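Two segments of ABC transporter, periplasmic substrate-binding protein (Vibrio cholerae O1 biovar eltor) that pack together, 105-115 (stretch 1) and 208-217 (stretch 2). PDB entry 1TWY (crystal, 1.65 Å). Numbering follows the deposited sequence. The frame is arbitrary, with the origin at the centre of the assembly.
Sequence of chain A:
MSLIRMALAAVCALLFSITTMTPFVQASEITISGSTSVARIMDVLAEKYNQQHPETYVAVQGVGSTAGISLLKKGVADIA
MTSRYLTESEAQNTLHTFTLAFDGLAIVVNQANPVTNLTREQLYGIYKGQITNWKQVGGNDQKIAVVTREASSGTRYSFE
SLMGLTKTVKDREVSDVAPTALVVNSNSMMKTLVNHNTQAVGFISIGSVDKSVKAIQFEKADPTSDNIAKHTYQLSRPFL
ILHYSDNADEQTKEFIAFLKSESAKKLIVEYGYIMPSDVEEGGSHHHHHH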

# COMPACT_ATOMS: atom_id res chain seq x y z
N LEU A 105 2.94 -5.15 2.98
CA LEU A 105 2.85 -6.18 1.99
C LEU A 105 3.65 -7.37 2.44
O LEU A 105 4.74 -7.19 2.99
CB LEU A 105 3.43 -5.68 0.64
CG LEU A 105 2.74 -4.53 -0.09
CD1 LEU A 105 3.48 -4.25 -1.39
CD2 LEU A 105 1.37 -4.87 -0.49
N ALA A 106 3.16 -8.57 2.15
CA ALA A 106 3.88 -9.82 2.38
C ALA A 106 4.24 -10.48 1.10
O ALA A 106 3.50 -10.42 0.14
CB ALA A 106 2.94 -10.85 3.17
N ILE A 107 5.40 -11.05 1.08
CA ILE A 107 5.77 -11.94 -0.04
C ILE A 107 5.42 -13.36 0.33
O ILE A 107 5.78 -13.87 1.39
CB ILE A 107 7.30 -11.83 -0.26
CG1 ILE A 107 7.71 -10.35 -0.38
CG2 ILE A 107 7.71 -12.66 -1.42
CD1 ILE A 107 6.99 -9.72 -1.56
N VAL A 108 4.73 -14.04 -0.58
CA VAL A 108 4.19 -15.32 -0.29
C VAL A 108 4.69 -16.37 -1.26
O VAL A 108 4.79 -16.09 -2.45
CB VAL A 108 2.67 -15.28 -0.18
CG1 VAL A 108 2.27 -14.45 1.07
CG2 VAL A 108 1.98 -14.75 -1.37
N VAL A 109 5.01 -17.56 -0.74
CA VAL A 109 5.36 -18.71 -1.52
C VAL A 109 4.54 -19.92 -1.14
O VAL A 109 3.85 -19.89 -0.10
CB VAL A 109 6.88 -19.07 -1.36
CG1 VAL A 109 7.73 -17.84 -1.85
CG2 VAL A 109 7.31 -19.43 0.09
N ASN A 110 4.64 -20.96 -1.93
CA ASN A 110 3.90 -22.21 -1.63
C ASN A 110 4.52 -22.86 -0.38
O ASN A 110 5.75 -22.78 -0.12
CB ASN A 110 4.04 -23.17 -2.80
CG ASN A 110 3.22 -24.40 -2.63
OD1 ASN A 110 3.67 -25.37 -1.96
ND2 ASN A 110 2.07 -24.44 -3.26
N GLN A 111 3.63 -23.40 0.50
CA GLN A 111 4.10 -24.08 1.70
C GLN A 111 5.31 -25.03 1.52
O GLN A 111 6.07 -25.16 2.46
CB GLN A 111 3.01 -24.91 2.34
CG GLN A 111 3.25 -25.24 3.80
CD GLN A 111 3.53 -23.98 4.68
OE1 GLN A 111 2.67 -23.15 4.84
NE2 GLN A 111 4.73 -23.89 5.19
N ALA A 112 5.39 -25.70 0.39
CA ALA A 112 6.45 -26.63 0.11
C ALA A 112 7.78 -25.97 -0.17
O ALA A 112 8.85 -26.59 -0.06
CB ALA A 112 6.06 -27.54 -0.98
N ASN A 113 7.74 -24.72 -0.57
CA ASN A 113 9.00 -24.04 -0.92
C ASN A 113 9.91 -23.85 0.30
O ASN A 113 9.58 -23.28 1.29
CB ASN A 113 8.63 -22.76 -1.60
CG ASN A 113 9.79 -22.05 -2.25
OD1 ASN A 113 10.95 -22.18 -1.80
ND2 ASN A 113 9.45 -21.19 -3.24
N PRO A 114 11.16 -24.39 0.26
CA PRO A 114 12.06 -24.22 1.41
C PRO A 114 12.56 -22.84 1.72
O PRO A 114 13.09 -22.62 2.82
CB PRO A 114 13.25 -25.16 1.07
CG PRO A 114 13.20 -25.35 -0.39
CD PRO A 114 11.72 -25.28 -0.77
N VAL A 115 12.46 -21.92 0.76
CA VAL A 115 12.93 -20.57 0.95
C VAL A 115 12.17 -19.93 2.11
O VAL A 115 10.93 -20.08 2.27
CB VAL A 115 12.78 -19.78 -0.38
CG1 VAL A 115 12.99 -18.30 -0.24
CG2 VAL A 115 13.73 -20.41 -1.46
N SER A 208 -4.06 -9.98 4.65
CA SER A 208 -4.67 -11.12 3.96
C SER A 208 -3.93 -12.38 4.16
O SER A 208 -4.41 -13.42 3.76
CB SER A 208 -4.86 -10.79 2.49
OG SER A 208 -3.65 -10.72 1.87
N VAL A 209 -2.72 -12.39 4.76
CA VAL A 209 -2.02 -13.61 5.04
C VAL A 209 -2.82 -14.63 5.78
O VAL A 209 -3.42 -14.28 6.82
CB VAL A 209 -0.70 -13.41 5.80
CG1 VAL A 209 -0.01 -14.75 6.15
CG2 VAL A 209 0.27 -12.57 4.91
N ASP A 210 -2.86 -15.84 5.29
CA ASP A 210 -3.47 -16.94 6.06
C ASP A 210 -2.69 -18.20 5.89
O ASP A 210 -1.59 -18.17 5.27
CB ASP A 210 -4.98 -17.05 5.71
CG ASP A 210 -5.24 -17.53 4.31
OD1 ASP A 210 -4.36 -18.17 3.69
OD2 ASP A 210 -6.35 -17.32 3.76
N LYS A 211 -3.14 -19.30 6.44
CA LYS A 211 -2.32 -20.51 6.43
C LYS A 211 -2.24 -21.23 5.10
O LYS A 211 -1.53 -22.23 5.07
CB LYS A 211 -2.78 -21.50 7.50
CG LYS A 211 -2.52 -20.88 8.93
CD LYS A 211 -2.72 -21.99 10.09
CE LYS A 211 -3.26 -21.42 11.44
NZ LYS A 211 -3.75 -22.51 12.41
N SER A 212 -2.92 -20.67 4.10
CA SER A 212 -2.90 -21.38 2.78
C SER A 212 -1.57 -21.12 2.02
O SER A 212 -1.32 -21.74 1.04
CB SER A 212 -4.02 -20.94 1.86
OG SER A 212 -4.00 -19.56 1.54
N VAL A 213 -0.83 -20.14 2.47
CA VAL A 213 0.43 -19.68 1.85
C VAL A 213 1.49 -19.47 2.95
O VAL A 213 1.13 -19.41 4.13
CB VAL A 213 0.32 -18.34 1.08
CG1 VAL A 213 -0.65 -18.44 -0.02
CG2 VAL A 213 -0.09 -17.25 1.95
N LYS A 214 2.75 -19.42 2.54
CA LYS A 214 3.85 -19.15 3.48
C LYS A 214 4.36 -17.71 3.20
O LYS A 214 4.91 -17.47 2.11
CB LYS A 214 5.00 -20.20 3.27
CG LYS A 214 6.07 -20.10 4.35
CD LYS A 214 6.86 -21.34 4.53
CE LYS A 214 7.74 -21.46 3.37
NZ LYS A 214 9.14 -22.15 3.78
N ALA A 215 4.22 -16.81 4.14
CA ALA A 215 4.75 -15.51 4.06
C ALA A 215 6.20 -15.58 4.48
O ALA A 215 6.50 -16.20 5.49
CB ALA A 215 4.02 -14.60 5.08
N ILE A 216 7.12 -15.05 3.70
CA ILE A 216 8.54 -15.17 4.01
C ILE A 216 9.13 -13.86 4.51
O ILE A 216 8.49 -12.78 4.50
CB ILE A 216 9.32 -15.68 2.83
CG1 ILE A 216 9.20 -14.73 1.68
CG2 ILE A 216 8.82 -17.07 2.51
CD1 ILE A 216 10.17 -15.16 0.47
N GLN A 217 10.34 -13.91 5.06
CA GLN A 217 11.02 -12.69 5.45
C GLN A 217 11.46 -11.90 4.24
O GLN A 217 11.69 -12.44 3.16
CB GLN A 217 12.27 -13.05 6.27
CG GLN A 217 11.91 -13.65 7.58
CD GLN A 217 13.20 -14.25 8.30
OE1 GLN A 217 14.24 -14.55 7.64
NE2 GLN A 217 13.11 -14.43 9.57
O HOH W 1 6.60 -11.19 3.66
O HOH W 2 0.94 -23.23 0.06
O HOH W 3 1.80 -21.33 6.33
O HOH W 4 0.28 -23.40 3.48

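The two stretches, 99 or more residues apart in sequence wherever they touch, meet through a short antiparallel strand pairing; the contact between the whole stretches buries 638 Å², both sides summed. The register follows from the CA separations: Val108 lies 4.4 Å from Ala215 (CA to CA), and Val109 lies 5.2 Å from Lys214 (CA to CA). The shorter spacing marks a non-hydrogen-bonded pair and the longer one a hydrogen-bonded pair, the alternation expected of antiparallel strands.

Three backbone hydrogen bonds fix this register. Val109 N donates to Lys214 O at 2.9 Å with an N-H...O angle of 169°, and Lys214 N returns the bond to Val109 O at 2.9 Å and 164°, so both polar backbone groups of each residue are satisfied by the other. Two residues further along, past Val108 and Ala215, Ile216 N donates to Ile107 O at 2.9 Å and 163°. The remaining half of that pair is not closed directly. Instead, water 1 accepts from Ile107 N at 2.8 Å and donates to Ile216 O at 2.6 Å, bridging the donor and acceptor. Two CA-H...O contacts add to the ladder: Ala215 CA approaches Ile107 O at 3.3 Å, and Val108 CA approaches Lys214 O at 3.3 Å, with angles at hydrogen near 145°. Each of these carbonyls already accepts an N-H hydrogen bond, so the CA-H...O contact is an addition to it.

Beyond the paired strands, Asn110 to Asn113 form a type I turn, closed by Asn113 N donating to Asn110 O at 2.8 Å. Asn110 OD1 accepts from Ala112 N at 2.9 Å, while Asn113 OD1 accepts from Val115 N at 3.0 Å. The carbonyls of Asn113 and Val115 are left facing the Lys214 ammonium group: Lys214 NZ donates to Asn113 O at 2.8 Å and to Val115 O at 3.1 Å. Lys214 loses 127 Å² to stretch 1, the largest share of any residue here. Its aliphatic portion is used as well, with Lys214 CE 3.9 Å from Val109 CG2 and Lys214 CD 3.4 Å from Gln111 NE2.

Water links the turn to the second type I turn, Asp210 to Val213. Water 2 accepts from Gln111 N at 2.7 Å and donates to Ser212 O at 2.9 Å; water 4 donates to both Gln111 OE1 at 2.8 Å and Lys211 O at 2.7 Å. Within the second turn, Asp210 OD1 accepts from Ser212 N at 2.9 Å and from Ser212 OG at 2.6 Å.

Apolar contacts fill the spaces around the ladder. Val108 and Ala215 share one face of the sheet, where Val108 CG1 reaches Val213 CG2 at 3.8 Å, and Ala106 CB meets Val209 CG2 at 3.6 Å. Val109 and Lys214 occupy the other face. Ile216 gathers three neighbours: its CG2 lies 3.7 Å from Val109 CG2, its CG1 4.0 Å from Ile107 CB, and its CD1 4.3 Å from Val115 CG1.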